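Local atomic coordinates of alkane monooxygenase (Geobacillus thermodenitrificans, PDB entry 3B9N), a protein that belongs to the luciferase-like monooxygenase family, whose members are built on a TIM-barrel fold of parallel strands surrounded by helices. Residues A[242-247]-A[273-278]; A[13-18]-A[28-33]. All blocks are in the same frame, centred on the assembly; numbering follows the deposited sequence.

Overall arrangement
Contact 1 lies in the sheet of a TIM barrel and contact 2 in a loop at the end of one of its strands; along the chain contact 2 closes before contact 1 opens. Contact 1 pairs strand 243-246 with the start of strand 276-285, inside the curled parallel sheet and about 11 Å from the centre of the chain. Contact 2 folds back on itself the long loop between strand 6-12 and helix 36-48, its centre about 17 Å from that point. The two centres are 27 Å apart on opposite sides of the chain's centre, and the nearest atoms stay about 10 Å from each other. Strand 6-12 links them spatially: its Asn8 touches both Phe245 and Phe278, and the strand then runs on into the loop of contact 2.

Contact 1: A[242-247]-A[273-278]; sequences ECVFLG and DHIKMF
Residues 243-246 and 276-278 run as neighbouring parallel strands, with segment axes 4.9 Å apart at closest and inclined at 25°, in the register Cys243-Lys276, Val244-Met277, Phe245-Phe278. Four backbone hydrogen bonds fix this register: Lys276 N to Glu242 O (2.7 Å), Val244 N to Lys276 O (2.9 Å), Phe278 N to Val244 O and Leu246 N to Phe278 O. Each strand thus gives and accepts in turn.

Side chains alternate between the two faces of the sheet. On one, Phe245 and Phe278 lie side by side as an offset stack, centroids 4.8 Å apart and planes only 14° from parallel. The offset sets CB of Phe278 over a face of the Phe245 ring, 4.0 Å from its centroid, a CH-pi contact. Beside them Cys243 SG meets Phe278 CE1 obliquely at 3.7 Å. Phe55 meets Phe245 edge-to-face, and Asn8 touches both phenylalanines.

This is the beta-alpha-beta unit of a TIM barrel: strand 243-246, helix 251-265 and strand 276-285, with the aromatic pair on the face turned away from the connecting helix. On the face that helix 251-265 covers lie Val244, Leu246 and Met277. Bends of the Met277 chain at both chi2 and chi3 (75°) bring its methyl CE back against Val244 CB, while Leu246 CD2 lies 3.9 Å from Met277 CB. Val258 of the helix packs on both Leu246 and Met277, and Ile261 on Val244. Just before the strand begins, OE2 of the buried Glu242 accepts from Ile224 N and forms a salt bridge with Arg413.

Contact 2: A[13-18]-A[28-33]; sequences NCVGHI and NQRHRY
Tyr33 lays one face of its ring against the backbone of Cys14, whose CA is 4.2 Å from the ring centroid, an off-centre CH-pi contact. The ring is brought there by chi1 of 85°, with CG lying between the backbone N and the carbonyl carbon. Asn13 reaches the same ring from the edge: its ND2 lies in the ring plane, 3.2 Å from Tyr33 CD1, and the amide stands at 78° to the ring. The same ND2 makes a weak hydrogen bond to Tyr33 O (3.3 Å), an acceptor shared with Trp39 NE1 of helix 36-48.

Val15 divides its two methyls between the partners. CG2 touches CE2 of Tyr33 at 3.6 Å, roughly perpendicular to the tyrosine side chain, whereas CG1 packs on Arg30 CB as the valine and arginine side chains run antiparallel past one another. Arg30, curled by bends at chi2 and chi3, turns its guanidinium edge to two successive carbonyls, both oxygens tilted somewhat out of its plane. NE meets Val15 O at 2.8 Å, on a lone pair in the carbonyl plane, though the bond is markedly bent; NH2 approaches Cys14 O at 3.2 Å from 38° above that carbonyl's plane.

The whole joins the two limbs of the loop that follows barrel strand 6-12. Because NH2 also forms a salt bridge with Glu11 and NH1 a hydrogen bond with Ser382 OG, the buried guanidinium is held on several sides, and its charge would be expected to polarise both carbonyls it grips.

Contact 1: A[242-247]-A[273-278]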
loop_
_atom_site.group_PDB
_atom_site.type_symbol
_atom_site.label_atom_id
_atom_site.label_comp_id
_atom_site.label_asym_id
_atom_site.label_seq_id
_atom_site.Cartn_x
_atom_site.Cartn_y
_atom_site.Cartn_z
ATOM N N GLU A 242 7.874 -2.939 -7.428
ATOM C CA GLU A 242 7.776 -4.343 -7.788
ATOM C C GLU A 242 6.284 -4.584 -7.887
ATOM O O GLU A 242 5.818 -5.426 -8.654
ATOM C CB GLU A 242 8.369 -5.236 -6.706
ATOM C CG GLU A 242 9.810 -4.911 -6.368
ATOM C CD GLU A 242 10.376 -5.814 -5.286
ATOM O OE1 GLU A 242 10.727 -6.980 -5.592
ATOM O OE2 GLU A 242 10.460 -5.357 -4.125
ATOM N N CYS A 243 5.538 -3.833 -7.087
ATOM C CA CYS A 243 4.084 -3.909 -7.086
ATOM C C CYS A 243 3.589 -2.473 -7.165
ATOM O O CYS A 243 3.884 -1.650 -6.293
ATOM C CB CYS A 243 3.556 -4.570 -5.802
ATOM S SG CYS A 243 3.943 -6.336 -5.614
ATOM N N VAL A 244 2.861 -2.162 -8.228
ATOM C CA VAL A 244 2.327 -0.824 -8.395
ATOM C C VAL A 244 0.808 -0.853 -8.287
ATOM O O VAL A 244 0.144 -1.662 -8.937
ATOM C CB VAL A 244 2.722 -0.250 -9.756
ATOM C CG1 VAL A 244 2.168 1.157 -9.913
ATOM C CG2 VAL A 244 4.224 -0.251 -9.883
ATOM N N PHE A 245 0.252 0.017 -7.454
ATOM C CA PHE A 245 -1.194 0.057 -7.306
ATOM C C PHE A 245 -1.765 1.152 -8.187
ATOM O O PHE A 245 -1.609 2.342 -7.916
ATOM C CB PHE A 245 -1.555 0.238 -5.835
ATOM C CG PHE A 245 -1.236 -0.970 -5.011
ATOM C CD1 PHE A 245 0.091 -1.351 -4.801
ATOM C CD2 PHE A 245 -2.256 -1.793 -4.535
ATOM C CE1 PHE A 245 0.397 -2.534 -4.137
ATOM C CE2 PHE A 245 -1.962 -2.982 -3.868
ATOM C CZ PHE A 245 -0.635 -3.353 -3.672
ATOM N N LEU A 246 -2.415 0.713 -9.259
ATOM C CA LEU A 246 -3.003 1.582 -10.276
ATOM C C LEU A 246 -4.373 2.163 -9.962
ATOM O O LEU A 246 -5.194 1.542 -9.289
ATOM C CB LEU A 246 -3.099 0.810 -11.594
ATOM C CG LEU A 246 -1.836 0.450 -12.389
ATOM C CD1 LEU A 246 -0.627 0.248 -11.481
ATOM C CD2 LEU A 246 -2.130 -0.809 -13.203
ATOM N N GLY A 247 -4.614 3.366 -10.468
ATOM C CA GLY A 247 -5.901 4.001 -10.277
ATOM C C GLY A 247 -6.753 3.550 -11.447
ATOM O O GLY A 247 -6.213 3.159 -12.480
ATOM N N ASP A 273 8.054 -7.830 -16.716
ATOM C CA ASP A 273 7.554 -8.986 -15.972
ATOM C C ASP A 273 7.879 -8.879 -14.477
ATOM O O ASP A 273 7.212 -9.499 -13.644
ATOM C CB ASP A 273 8.162 -10.287 -16.520
ATOM C CG ASP A 273 7.915 -10.485 -18.020
ATOM O OD1 ASP A 273 6.758 -10.333 -18.479
ATOM O OD2 ASP A 273 8.886 -10.811 -18.743
ATOM N N HIS A 274 8.902 -8.096 -14.141
ATOM C CA HIS A 274 9.313 -7.914 -12.752
ATOM C C HIS A 274 8.505 -6.827 -12.054
ATOM O O HIS A 274 8.944 -6.263 -11.049
ATOM C CB HIS A 274 10.799 -7.560 -12.672
ATOM C CG HIS A 274 11.707 -8.629 -13.193
ATOM N ND1 HIS A 274 11.310 -9.942 -13.333
ATOM C CD2 HIS A 274 12.996 -8.580 -13.601
ATOM C CE1 HIS A 274 12.315 -10.655 -13.810
ATOM N NE2 HIS A 274 13.350 -9.852 -13.981
ATOM N N ILE A 275 7.325 -6.535 -12.590
ATOM C CA ILE A 275 6.444 -5.515 -12.026
ATOM C C ILE A 275 5.001 -6.022 -12.012
ATOM O O ILE A 275 4.402 -6.247 -13.070
ATOM C CB ILE A 275 6.472 -4.220 -12.863
ATOM C CG1 ILE A 275 7.904 -3.714 -13.020
ATOM C CG2 ILE A 275 5.607 -3.169 -12.207
ATOM C CD1 ILE A 275 8.021 -2.507 -13.941
ATOM N N LYS A 276 4.446 -6.192 -10.815
ATOM C CA LYS A 276 3.069 -6.654 -10.666
ATOM C C LYS A 276 2.103 -5.472 -10.634
ATOM O O LYS A 276 2.266 -4.543 -9.849
ATOM C CB LYS A 276 2.907 -7.469 -9.382
ATOM C CG LYS A 276 3.697 -8.760 -9.357
ATOM C CD LYS A 276 3.332 -9.640 -10.534
ATOM C CE LYS A 276 3.942 -11.011 -10.375
ATOM N NZ LYS A 276 3.455 -11.620 -9.106
ATOM N N MET A 277 1.094 -5.526 -11.490
ATOM C CA MET A 277 0.088 -4.470 -11.579
ATOM C C MET A 277 -1.139 -4.814 -10.733
ATOM O O MET A 277 -1.674 -5.920 -10.826
ATOM C CB MET A 277 -0.329 -4.298 -13.040
ATOM C CG MET A 277 0.838 -4.063 -13.975
ATOM S SD MET A 277 1.480 -2.400 -13.859
ATOM C CE MET A 277 2.344 -2.452 -12.342
ATOM N N PHE A 278 -1.584 -3.874 -9.905
ATOM C CA PHE A 278 -2.759 -4.107 -9.061
ATOM C C PHE A 278 -3.850 -3.082 -9.315
ATOM O O PHE A 278 -3.576 -1.926 -9.648
ATOM C CB PHE A 278 -2.405 -4.048 -7.567
ATOM C CG PHE A 278 -1.602 -5.216 -7.080
ATOM C CD1 PHE A 278 -0.248 -5.336 -7.400
ATOM C CD2 PHE A 278 -2.203 -6.213 -6.314
ATOM C CE1 PHE A 278 0.496 -6.443 -6.963
ATOM C CE2 PHE A 278 -1.471 -7.326 -5.871
ATOM C CZ PHE A 278 -0.125 -7.441 -6.196
#

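Contact 2: A[13-18]-A[28-33]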
loop_
_atom_site.group_PDB
_atom_site.type_symbol
_atom_site.label_atom_id
_atom_site.label_comp_id
_atom_site.label_asym_id
_atom_site.label_seq_id
_atom_site.Cartn_x
_atom_site.Cartn_y
_atom_site.Cartn_z
ATOM N N ASN A 13 -4.314 2.217 10.119
ATOM C CA ASN A 13 -4.388 2.265 11.570
ATOM C C ASN A 13 -5.102 3.520 12.034
ATOM O O ASN A 13 -4.521 4.372 12.712
ATOM C CB ASN A 13 -2.981 2.200 12.171
ATOM C CG ASN A 13 -2.980 1.750 13.620
ATOM O OD1 ASN A 13 -1.916 1.579 14.222
ATOM N ND2 ASN A 13 -4.167 1.555 14.189
ATOM N N CYS A 14 -6.368 3.630 11.657
ATOM C CA CYS A 14 -7.192 4.766 12.049
ATOM C C CYS A 14 -8.634 4.277 12.077
ATOM O O CYS A 14 -8.884 3.076 12.026
ATOM C CB CYS A 14 -7.038 5.923 11.049
ATOM S SG CYS A 14 -7.784 5.647 9.413
ATOM N N VAL A 15 -9.583 5.195 12.155
ATOM C CA VAL A 15 -10.981 4.812 12.184
ATOM C C VAL A 15 -11.564 4.938 10.780
ATOM O O VAL A 15 -11.967 3.941 10.173
ATOM C CB VAL A 15 -11.756 5.701 13.175
ATOM C CG1 VAL A 15 -13.224 5.319 13.197
ATOM C CG2 VAL A 15 -11.153 5.555 14.553
ATOM N N GLY A 16 -11.593 6.164 10.262
ATOM C CA GLY A 16 -12.120 6.401 8.927
ATOM C C GLY A 16 -11.048 6.396 7.846
ATOM O O GLY A 16 -10.261 7.343 7.727
ATOM N N HIS A 17 -11.025 5.330 7.048
ATOM C CA HIS A 17 -10.045 5.189 5.975
ATOM C C HIS A 17 -10.559 5.712 4.624
ATOM O O HIS A 17 -10.154 6.788 4.171
ATOM C CB HIS A 17 -9.638 3.723 5.841
ATOM C CG HIS A 17 -8.475 3.506 4.927
ATOM N ND1 HIS A 17 -8.037 2.253 4.560
ATOM C CD2 HIS A 17 -7.651 4.389 4.310
ATOM C CE1 HIS A 17 -6.997 2.371 3.754
ATOM N NE2 HIS A 17 -6.743 3.657 3.586
ATOM N N ILE A 18 -11.431 4.935 3.980
ATOM C CA ILE A 18 -12.014 5.315 2.690
ATOM C C ILE A 18 -13.526 5.502 2.827
ATOM O O ILE A 18 -14.031 6.605 2.636
ATOM C CB ILE A 18 -11.735 4.250 1.577
ATOM C CG1 ILE A 18 -10.409 4.544 0.871
ATOM C CG2 ILE A 18 -12.849 4.257 0.537
ATOM C CD1 ILE A 18 -9.198 4.199 1.662
ATOM N N ASN A 28 -19.905 -2.476 12.358
ATOM C CA ASN A 28 -18.537 -2.074 12.069
ATOM C C ASN A 28 -17.657 -2.118 13.318
ATOM O O ASN A 28 -18.151 -2.277 14.440
ATOM C CB ASN A 28 -18.514 -0.672 11.473
ATOM C CG ASN A 28 -17.289 -0.430 10.608
ATOM O OD1 ASN A 28 -17.088 0.674 10.100
ATOM N ND2 ASN A 28 -16.470 -1.466 10.426
ATOM N N GLN A 29 -16.349 -1.968 13.123
ATOM C CA GLN A 29 -15.421 -2.025 14.241
ATOM C C GLN A 29 -14.213 -1.109 14.125
ATOM O O GLN A 29 -13.181 -1.366 14.758
ATOM C CB GLN A 29 -14.922 -3.455 14.436
ATOM C CG GLN A 29 -16.006 -4.465 14.682
ATOM C CD GLN A 29 -15.439 -5.831 14.950
ATOM O OE1 GLN A 29 -16.171 -6.819 15.027
ATOM N NE2 GLN A 29 -14.121 -5.900 15.101
ATOM N N ARG A 30 -14.332 -0.050 13.330
ATOM C CA ARG A 30 -13.236 0.895 13.166
ATOM C C ARG A 30 -12.741 1.392 14.526
ATOM O O ARG A 30 -11.548 1.675 14.706
ATOM C CB ARG A 30 -13.684 2.089 12.319
ATOM C CG ARG A 30 -14.180 1.729 10.938
ATOM C CD ARG A 30 -13.263 0.713 10.272
ATOM N NE ARG A 30 -11.853 1.098 10.327
ATOM C CZ ARG A 30 -10.859 0.342 9.873
ATOM N NH1 ARG A 30 -11.115 -0.838 9.329
ATOM N NH2 ARG A 30 -9.604 0.756 9.978
ATOM N N HIS A 31 -13.656 1.486 15.486
ATOM C CA HIS A 31 -13.316 1.965 16.820
ATOM C C HIS A 31 -12.392 1.038 17.595
ATOM O O HIS A 31 -12.022 1.342 18.723
ATOM C CB HIS A 31 -14.591 2.194 17.623
ATOM C CG HIS A 31 -15.447 0.977 17.746
ATOM N ND1 HIS A 31 -15.275 0.047 18.748
ATOM C CD2 HIS A 31 -16.467 0.522 16.980
ATOM C CE1 HIS A 31 -16.156 -0.928 18.597
ATOM N NE2 HIS A 31 -16.890 -0.663 17.531
ATOM N N ARG A 32 -12.022 -0.087 16.990
ATOM C CA ARG A 32 -11.144 -1.056 17.645
ATOM C C ARG A 32 -9.710 -0.957 17.147
ATOM O O ARG A 32 -8.870 -1.775 17.505
ATOM C CB ARG A 32 -11.635 -2.484 17.396
ATOM C CG ARG A 32 -13.080 -2.754 17.759
ATOM C CD ARG A 32 -13.367 -4.224 17.532
ATOM N NE ARG A 32 -12.529 -5.041 18.398
ATOM C CZ ARG A 32 -12.153 -6.284 18.129
ATOM N NH1 ARG A 32 -12.535 -6.866 17.003
ATOM N NH2 ARG A 32 -11.396 -6.947 18.991
ATOM N N TYR A 33 -9.428 0.038 16.319
ATOM C CA TYR A 33 -8.086 0.188 15.782
ATOM C C TYR A 33 -7.050 0.346 16.896
ATOM O O TYR A 33 -5.858 0.127 16.668
ATOM C CB TYR A 33 -8.026 1.386 14.822
ATOM C CG TYR A 33 -7.785 2.722 15.491
ATOM C CD1 TYR A 33 -6.551 3.357 15.385
ATOM C CD2 TYR A 33 -8.790 3.351 16.232
ATOM C CE1 TYR A 33 -6.324 4.577 15.990
ATOM C CE2 TYR A 33 -8.571 4.576 16.844
ATOM C CZ TYR A 33 -7.335 5.184 16.717
ATOM O OH TYR A 33 -7.101 6.400 17.310
HETATM O O HOH W 1 -3.652 1.154 16.845
#